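Long-range contact in vestitone reductase (Medicago sativa, PDB 2P4H), which catalyses the NADPH-dependent, stereospecific reduction of (3R)-vestitone to the isoflavanol DMI, the penultimate step in making the phytoalexin medicarpin: residues Y122-A128 with K164-E168. Numbering follows the deposited sequence.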
loop_
_atom_site.group_PDB
_atom_site.type_symbol
_atom_site.label_atom_id
_atom_site.label_comp_id
_atom_site.label_asym_id
_atom_site.label_seq_id
_atom_site.Cartn_x
_atom_site.Cartn_y
_atom_site.Cartn_z
ATOM N N TYR A 122 -9.890 0.533 -0.665
ATOM C CA TYR A 122 -9.010 1.448 -1.377
ATOM C C TYR A 122 -7.674 1.597 -0.673
ATOM O O TYR A 122 -7.619 1.834 0.533
ATOM C CB TYR A 122 -9.668 2.824 -1.488
ATOM C CG TYR A 122 -8.854 3.806 -2.291
ATOM C CD1 TYR A 122 -8.732 3.660 -3.672
ATOM C CD2 TYR A 122 -8.174 4.858 -1.674
ATOM C CE1 TYR A 122 -7.955 4.529 -4.424
ATOM C CE2 TYR A 122 -7.387 5.739 -2.425
ATOM C CZ TYR A 122 -7.286 5.560 -3.800
ATOM O OH TYR A 122 -6.507 6.404 -4.561
ATOM N N THR A 123 -6.602 1.466 -1.442
ATOM C CA THR A 123 -5.252 1.599 -0.921
ATOM C C THR A 123 -4.852 3.067 -0.834
ATOM O O THR A 123 -4.756 3.739 -1.861
ATOM C CB THR A 123 -4.240 0.874 -1.842
ATOM O OG1 THR A 123 -4.444 -0.543 -1.758
ATOM C CG2 THR A 123 -2.811 1.205 -1.446
ATOM N N SER A 124 -4.646 3.574 0.380
ATOM C CA SER A 124 -4.203 4.954 0.532
ATOM C C SER A 124 -2.746 4.963 0.982
ATOM O O SER A 124 -2.071 3.932 0.923
ATOM C CB SER A 124 -5.084 5.737 1.508
ATOM O OG SER A 124 -4.810 7.128 1.382
ATOM N N SER A 125 -2.276 6.108 1.467
ATOM C CA SER A 125 -0.871 6.267 1.816
ATOM C C SER A 125 -0.617 7.198 2.992
ATOM O O SER A 125 -1.438 8.057 3.298
ATOM C CB SER A 125 -0.155 6.810 0.573
ATOM O OG SER A 125 1.056 7.467 0.881
ATOM N N GLY A 126 0.533 7.025 3.642
ATOM C CA GLY A 126 0.891 7.888 4.751
ATOM C C GLY A 126 1.037 9.322 4.271
ATOM O O GLY A 126 0.955 10.262 5.061
ATOM N N SER A 127 1.247 9.500 2.968
ATOM C CA SER A 127 1.386 10.843 2.414
ATOM C C SER A 127 0.058 11.595 2.488
ATOM O O SER A 127 0.027 12.822 2.388
ATOM C CB SER A 127 1.857 10.779 0.960
ATOM O OG SER A 127 0.904 10.122 0.149
ATOM N N ALA A 128 -1.040 10.863 2.661
ATOM C CA ALA A 128 -2.360 11.482 2.755
ATOM C C ALA A 128 -2.652 12.021 4.156
ATOM O O ALA A 128 -3.678 12.675 4.373
ATOM C CB ALA A 128 -3.443 10.478 2.346
ATOM N N LYS A 164 -2.677 11.532 -3.518
ATOM C CA LYS A 164 -3.198 10.573 -2.555
ATOM C C LYS A 164 -4.275 11.166 -1.651
ATOM O O LYS A 164 -5.282 10.521 -1.362
ATOM C CB LYS A 164 -2.060 10.027 -1.685
ATOM C CG LYS A 164 -0.889 9.402 -2.439
ATOM C CD LYS A 164 -1.252 8.093 -3.120
ATOM C CE LYS A 164 -1.941 8.320 -4.451
ATOM N NZ LYS A 164 -2.122 7.045 -5.202
ATOM N N THR A 165 -4.061 12.397 -1.198
ATOM C CA THR A 165 -5.019 13.046 -0.314
ATOM C C THR A 165 -6.354 13.282 -1.019
ATOM O O THR A 165 -7.414 12.934 -0.494
ATOM C CB THR A 165 -4.461 14.389 0.204
ATOM O OG1 THR A 165 -3.207 14.158 0.862
ATOM C CG2 THR A 165 -5.430 15.026 1.192
ATOM N N LEU A 166 -6.299 13.871 -2.210
ATOM C CA LEU A 166 -7.518 14.144 -2.963
ATOM C C LEU A 166 -8.236 12.855 -3.348
ATOM O O LEU A 166 -9.464 12.780 -3.287
ATOM C CB LEU A 166 -7.193 14.943 -4.227
ATOM C CG LEU A 166 -6.657 16.358 -3.999
ATOM C CD1 LEU A 166 -6.391 17.022 -5.342
ATOM C CD2 LEU A 166 -7.661 17.168 -3.196
ATOM N N ALA A 167 -7.472 11.842 -3.740
ATOM C CA ALA A 167 -8.068 10.573 -4.139
ATOM C C ALA A 167 -8.800 9.892 -2.991
ATOM O O ALA A 167 -9.939 9.456 -3.150
ATOM C CB ALA A 167 -7.004 9.644 -4.696
ATOM N N GLU A 168 -8.160 9.804 -1.828
ATOM C CA GLU A 168 -8.809 9.144 -0.703
ATOM C C GLU A 168 -10.063 9.887 -0.264
ATOM O O GLU A 168 -11.083 9.268 0.047
ATOM C CB GLU A 168 -7.863 8.998 0.493
ATOM C CG GLU A 168 -8.377 7.945 1.479
ATOM C CD GLU A 168 -7.660 7.930 2.814
ATOM O OE1 GLU A 168 -6.525 8.440 2.907
ATOM O OE2 GLU A 168 -8.241 7.380 3.772
HETATM O O HOH W 1 -4.866 7.902 -1.420
#
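Ser124 OG donates a 2.6 Å hydrogen bond to Glu168 OE1 from above the carboxylate plane, 58° out of it. A small hydroxyl suits this buried spot, because the same OG also accepts from a water that donates in turn to Lys164 O (2.7 Å), tying strand to helix again. Extended, with CG anti to the backbone N (chi1 -162°), Glu168 carries its carboxylate to the strand; OE2 takes a salt bridge from Arg246 NE and a hydrogen bond with Thr184 OG1. Were this glutamate cut back to an alanine, Ser124 OG would probably lose its acceptor and Arg246 this salt-bridge partner. Tyr122 sets its OH 3.3 Å from Ala167 CB, a methyl small enough to admit the phenol. Ala128 CA lies 3.4 Å from Thr165 OG1, which bonds back to Ala161 O. Lys164, bent at chi2 and chi3, runs CG past Ser127 OG (3.2 Å) and sends NZ to Ser83; with Tyr160 it matches the YxxxK motif of this superfamily, whose serine is probably Ser125. Strand 119-125 lies between 77-80 and 182-187 in the Rossmann sheet; segment 164-168 runs roughly antiparallel to 122-125 (147°), and helix 158-177, beside 95-111, leads to 182-187 in a beta-alpha-beta crossover.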